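Local coordinates for protein Nrps/pks (Streptomyces albus, PDB 4OPE) that probably elongates polyketide chains by decarboxylative condensation, as a ketosynthase domain of the AT-less synthase that makes oxazolomycin, at residues Ala114-Gly126 with Leu185-Val197. Sequence-based numbering, arbitrary orientation.
Sequences AALSKVRTGVFVG and LACRAIRDGDCEV
F124 lays one face of its ring on helix 185-192. The CA of A186 sits almost over the ring centre, 3.9 Å from the centroid, a CH-pi contact. CZ of F124 reaches CB of A189 at 3.6 Å, and CD2 meets CB of L185. With CG anti to the carbonyl carbon (chi1 -57°), the ring hangs from the strand toward the helix. With an alanine in place of F124, the ring's contacts to A186, A189 and L185 would go, which would probably open a gap between strand and helix.

Further back, the backbones of 114-126 and 185-197 pair in parallel at T121 and V197. The carbonyl O of R120 takes two amides, E196 N at 2.9 Å and V197 N at 3.3 Å, and G122 N returns a bond to V197 O. The carboxylate of E196 folds back over this start of the strand: OE2 accepts from R120 N at 3.0 Å, approached from above the carboxylate plane, and OE1 rests against CG1 of V119. V197 turns the same way as T121 and packs CG2 on CG2 of V119 at 3.8 Å. C195 lays SG beside G122, 3.7 Å from its N. R120 runs its CD past D194 O at 3.4 Å, and its guanidinium goes on to a salt bridge with E293 of the second subunit.

G193 ends the helix in a Schellman motif, from which the chain turns into strand 197-204. Strand 121-126 thus lies between strands 169-173 and 197-204 in the thiolase-fold sheet, the 185-192 part of helix 178-192 runs nearly antiparallel to it across the F124 side, and helix 152-163 backs V123 and V125.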
loop_
_atom_site.group_PDB
_atom_site.type_symbol
_atom_site.label_atom_id
_atom_site.label_comp_id
_atom_site.label_asym_id
_atom_site.label_seq_id
_atom_site.Cartn_x
_atom_site.Cartn_y
_atom_site.Cartn_z
ATOM N N ALA A 114 -22.045 -13.944 2.042
ATOM C CA ALA A 114 -22.943 -14.527 1.023
ATOM C C ALA A 114 -23.727 -13.492 0.224
ATOM O O ALA A 114 -23.867 -13.626 -0.954
ATOM C CB ALA A 114 -23.888 -15.546 1.643
ATOM N N ALA A 115 -24.207 -12.448 0.848
ATOM C CA ALA A 115 -24.911 -11.409 0.106
ATOM C C ALA A 115 -23.978 -10.701 -0.856
ATOM O O ALA A 115 -24.396 -10.259 -1.913
ATOM C CB ALA A 115 -25.534 -10.400 1.078
ATOM N N LEU A 116 -22.714 -10.596 -0.473
ATOM C CA LEU A 116 -21.700 -9.902 -1.271
ATOM C C LEU A 116 -21.060 -10.750 -2.319
ATOM O O LEU A 116 -20.309 -10.226 -3.138
ATOM C CB LEU A 116 -20.569 -9.351 -0.387
ATOM C CG LEU A 116 -20.973 -8.088 0.356
ATOM C CD1 LEU A 116 -19.930 -7.688 1.396
ATOM C CD2 LEU A 116 -21.185 -6.988 -0.645
ATOM N N SER A 117 -21.374 -12.037 -2.336
ATOM C CA SER A 117 -20.664 -12.984 -3.210
ATOM C C SER A 117 -21.008 -12.897 -4.676
ATOM O O SER A 117 -20.428 -13.559 -5.442
ATOM C CB SER A 117 -20.919 -14.418 -2.774
ATOM O OG SER A 117 -22.208 -14.768 -3.196
ATOM N N LYS A 118 -21.950 -12.092 -5.044
ATOM C CA LYS A 118 -22.337 -11.932 -6.424
ATOM C C LYS A 118 -21.759 -10.640 -7.023
ATOM O O LYS A 118 -21.930 -10.373 -8.222
ATOM C CB LYS A 118 -23.865 -11.896 -6.535
ATOM C CG LYS A 118 -24.593 -11.088 -5.437
ATOM C CD LYS A 118 -25.683 -10.172 -6.038
ATOM C CE LYS A 118 -27.021 -10.185 -5.283
ATOM N NZ LYS A 118 -27.003 -9.375 -4.027
ATOM N N VAL A 119 -21.101 -9.833 -6.190
ATOM C CA VAL A 119 -20.422 -8.642 -6.661
ATOM C C VAL A 119 -18.974 -8.827 -6.327
ATOM O O VAL A 119 -18.641 -9.584 -5.447
ATOM C CB VAL A 119 -20.915 -7.337 -5.999
ATOM C CG1 VAL A 119 -22.363 -7.054 -6.345
ATOM C CG2 VAL A 119 -20.757 -7.385 -4.491
ATOM N N ARG A 120 -18.124 -8.094 -7.014
ATOM C CA ARG A 120 -16.729 -8.148 -6.779
ATOM C C ARG A 120 -16.318 -7.160 -5.716
ATOM O O ARG A 120 -16.615 -5.975 -5.823
ATOM C CB ARG A 120 -16.075 -7.813 -8.057
ATOM C CG ARG A 120 -14.694 -8.379 -8.158
ATOM C CD ARG A 120 -14.153 -7.761 -9.393
ATOM N NE ARG A 120 -13.341 -8.666 -10.155
ATOM C CZ ARG A 120 -12.908 -8.365 -11.357
ATOM N NH1 ARG A 120 -13.228 -7.187 -11.917
ATOM N NH2 ARG A 120 -12.146 -9.241 -11.983
ATOM N N THR A 121 -15.645 -7.640 -4.674
ATOM C CA THR A 121 -15.347 -6.790 -3.522
ATOM C C THR A 121 -13.854 -6.619 -3.337
ATOM O O THR A 121 -13.122 -7.590 -3.334
ATOM C CB THR A 121 -15.995 -7.325 -2.238
ATOM O OG1 THR A 121 -17.421 -7.452 -2.443
ATOM C CG2 THR A 121 -15.749 -6.370 -1.061
ATOM N N GLY A 122 -13.412 -5.359 -3.221
ATOM C CA GLY A 122 -12.004 -5.047 -2.985
ATOM C C GLY A 122 -11.726 -4.798 -1.499
ATOM O O GLY A 122 -12.640 -4.487 -0.737
ATOM N N VAL A 123 -10.455 -4.934 -1.116
ATOM C CA VAL A 123 -9.959 -4.628 0.238
ATOM C C VAL A 123 -8.709 -3.792 0.134
ATOM O O VAL A 123 -7.785 -4.144 -0.620
ATOM C CB VAL A 123 -9.574 -5.888 0.957
ATOM C CG1 VAL A 123 -8.969 -5.562 2.310
ATOM C CG2 VAL A 123 -10.790 -6.776 1.098
ATOM N N PHE A 124 -8.720 -2.692 0.889
ATOM C CA PHE A 124 -7.689 -1.643 0.936
ATOM C C PHE A 124 -7.518 -1.197 2.393
ATOM O O PHE A 124 -8.445 -0.648 3.009
ATOM C CB PHE A 124 -8.126 -0.439 0.118
ATOM C CG PHE A 124 -8.443 -0.751 -1.311
ATOM C CD1 PHE A 124 -9.646 -1.325 -1.666
ATOM C CD2 PHE A 124 -7.541 -0.467 -2.292
ATOM C CE1 PHE A 124 -9.938 -1.616 -2.988
ATOM C CE2 PHE A 124 -7.809 -0.773 -3.621
ATOM C CZ PHE A 124 -9.014 -1.342 -3.973
ATOM N N VAL A 125 -6.342 -1.458 2.957
ATOM C CA VAL A 125 -6.091 -1.248 4.383
ATOM C C VAL A 125 -4.789 -0.577 4.578
ATOM O O VAL A 125 -3.806 -0.980 3.994
ATOM C CB VAL A 125 -6.101 -2.584 5.161
ATOM C CG1 VAL A 125 -5.024 -3.544 4.679
ATOM C CG2 VAL A 125 -6.041 -2.357 6.675
ATOM N N GLY A 126 -4.772 0.466 5.402
ATOM C CA GLY A 126 -3.529 1.204 5.650
ATOM C C GLY A 126 -2.892 0.793 6.944
ATOM O O GLY A 126 -3.578 0.639 7.984
ATOM N N LEU A 185 -8.039 5.028 -2.770
ATOM C CA LEU A 185 -7.792 3.986 -3.728
ATOM C C LEU A 185 -9.006 3.110 -3.903
ATOM O O LEU A 185 -9.268 2.629 -5.012
ATOM C CB LEU A 185 -6.592 3.145 -3.287
ATOM C CG LEU A 185 -5.199 3.786 -3.427
ATOM C CD1 LEU A 185 -4.097 2.834 -2.965
ATOM C CD2 LEU A 185 -4.964 4.231 -4.859
ATOM N N ALA A 186 -9.743 2.896 -2.820
ATOM C CA ALA A 186 -10.972 2.132 -2.899
ATOM C C ALA A 186 -12.030 2.813 -3.775
ATOM O O ALA A 186 -12.754 2.141 -4.533
ATOM C CB ALA A 186 -11.542 1.895 -1.515
ATOM N N CYS A 187 -12.139 4.133 -3.659
ATOM C CA CYS A 187 -13.098 4.874 -4.441
ATOM C C CYS A 187 -12.732 4.823 -5.895
ATOM O O CYS A 187 -13.619 4.645 -6.736
ATOM C CB CYS A 187 -13.182 6.303 -3.989
ATOM S SG CYS A 187 -13.994 6.461 -2.381
ATOM N N ARG A 188 -11.453 4.908 -6.225
ATOM C CA ARG A 188 -11.112 4.911 -7.636
ATOM C C ARG A 188 -11.179 3.516 -8.210
ATOM O O ARG A 188 -11.449 3.357 -9.375
ATOM C CB ARG A 188 -9.760 5.551 -7.897
ATOM C CG ARG A 188 -9.728 7.050 -7.548
ATOM C CD ARG A 188 -10.259 7.962 -8.663
ATOM N NE ARG A 188 -9.309 9.037 -8.994
ATOM C CZ ARG A 188 -9.309 10.268 -8.471
ATOM N NH1 ARG A 188 -10.189 10.652 -7.537
ATOM N NH2 ARG A 188 -8.394 11.132 -8.873
ATOM N N ALA A 189 -10.976 2.491 -7.388
ATOM C CA ALA A 189 -11.116 1.112 -7.866
ATOM C C ALA A 189 -12.531 0.891 -8.277
ATOM O O ALA A 189 -12.792 0.271 -9.289
ATOM C CB ALA A 189 -10.759 0.123 -6.772
ATOM N N ILE A 190 -13.462 1.395 -7.486
ATOM C CA ILE A 190 -14.863 1.221 -7.822
ATOM C C ILE A 190 -15.208 1.980 -9.122
ATOM O O ILE A 190 -15.732 1.389 -10.000
ATOM C CB ILE A 190 -15.784 1.596 -6.654
ATOM C CG1 ILE A 190 -15.576 0.608 -5.491
ATOM C CG2 ILE A 190 -17.228 1.592 -7.116
ATOM C CD1 ILE A 190 -16.214 1.021 -4.182
ATOM N N ARG A 191 -14.881 3.266 -9.233
ATOM C CA ARG A 191 -15.095 4.032 -10.469
ATOM C C ARG A 191 -14.450 3.382 -11.674
ATOM O O ARG A 191 -15.060 3.300 -12.713
ATOM C CB ARG A 191 -14.589 5.476 -10.349
ATOM C CG ARG A 191 -15.430 6.343 -9.430
ATOM C CD ARG A 191 -15.072 7.820 -9.487
ATOM N NE ARG A 191 -13.998 8.168 -8.539
ATOM C CZ ARG A 191 -14.162 8.676 -7.295
ATOM N NH1 ARG A 191 -13.086 8.961 -6.548
ATOM N NH2 ARG A 191 -15.374 8.916 -6.763
ATOM N N ASP A 192 -13.245 2.872 -11.538
ATOM C CA ASP A 192 -12.526 2.362 -12.671
ATOM C C ASP A 192 -12.923 0.933 -13.016
ATOM O O ASP A 192 -12.499 0.397 -14.027
ATOM C CB ASP A 192 -11.029 2.433 -12.416
ATOM C CG ASP A 192 -10.470 3.856 -12.517
ATOM O OD1 ASP A 192 -11.017 4.842 -11.942
ATOM O OD2 ASP A 192 -9.433 3.977 -13.187
ATOM N N GLY A 193 -13.714 0.291 -12.180
ATOM C CA GLY A 193 -14.138 -1.068 -12.483
ATOM C C GLY A 193 -13.330 -2.214 -11.896
ATOM O O GLY A 193 -13.627 -3.352 -12.183
ATOM N N ASP A 194 -12.335 -1.946 -11.059
ATOM C CA ASP A 194 -11.604 -3.021 -10.371
ATOM C C ASP A 194 -12.523 -3.788 -9.417
ATOM O O ASP A 194 -12.301 -4.961 -9.127
ATOM C CB ASP A 194 -10.400 -2.455 -9.604
ATOM C CG ASP A 194 -9.310 -1.884 -10.526
ATOM O OD1 ASP A 194 -9.246 -2.314 -11.711
ATOM O OD2 ASP A 194 -8.499 -1.022 -10.067
ATOM N N CYS A 195 -13.563 -3.136 -8.930
ATOM C CA CYS A 195 -14.533 -3.821 -8.126
ATOM C C CYS A 195 -15.825 -2.999 -8.046
ATOM O O CYS A 195 -15.922 -1.974 -8.699
ATOM C CB CYS A 195 -13.956 -4.132 -6.737
ATOM S SG CYS A 195 -13.301 -2.699 -5.854
ATOM N N GLU A 196 -16.827 -3.499 -7.317
ATOM C CA GLU A 196 -18.132 -2.830 -7.223
ATOM C C GLU A 196 -18.400 -2.368 -5.834
ATOM O O GLU A 196 -19.128 -1.426 -5.630
ATOM C CB GLU A 196 -19.274 -3.765 -7.671
ATOM C CG GLU A 196 -19.183 -4.178 -9.146
ATOM C CD GLU A 196 -19.655 -5.615 -9.398
ATOM O OE1 GLU A 196 -20.884 -5.847 -9.536
ATOM O OE2 GLU A 196 -18.794 -6.525 -9.468
ATOM N N VAL A 197 -17.837 -3.079 -4.882
ATOM C CA VAL A 197 -17.950 -2.775 -3.494
ATOM C C VAL A 197 -16.535 -2.818 -2.982
ATOM O O VAL A 197 -15.713 -3.560 -3.555
ATOM C CB VAL A 197 -18.776 -3.850 -2.813
ATOM C CG1 VAL A 197 -18.733 -3.700 -1.299
ATOM C CG2 VAL A 197 -20.192 -3.765 -3.312
#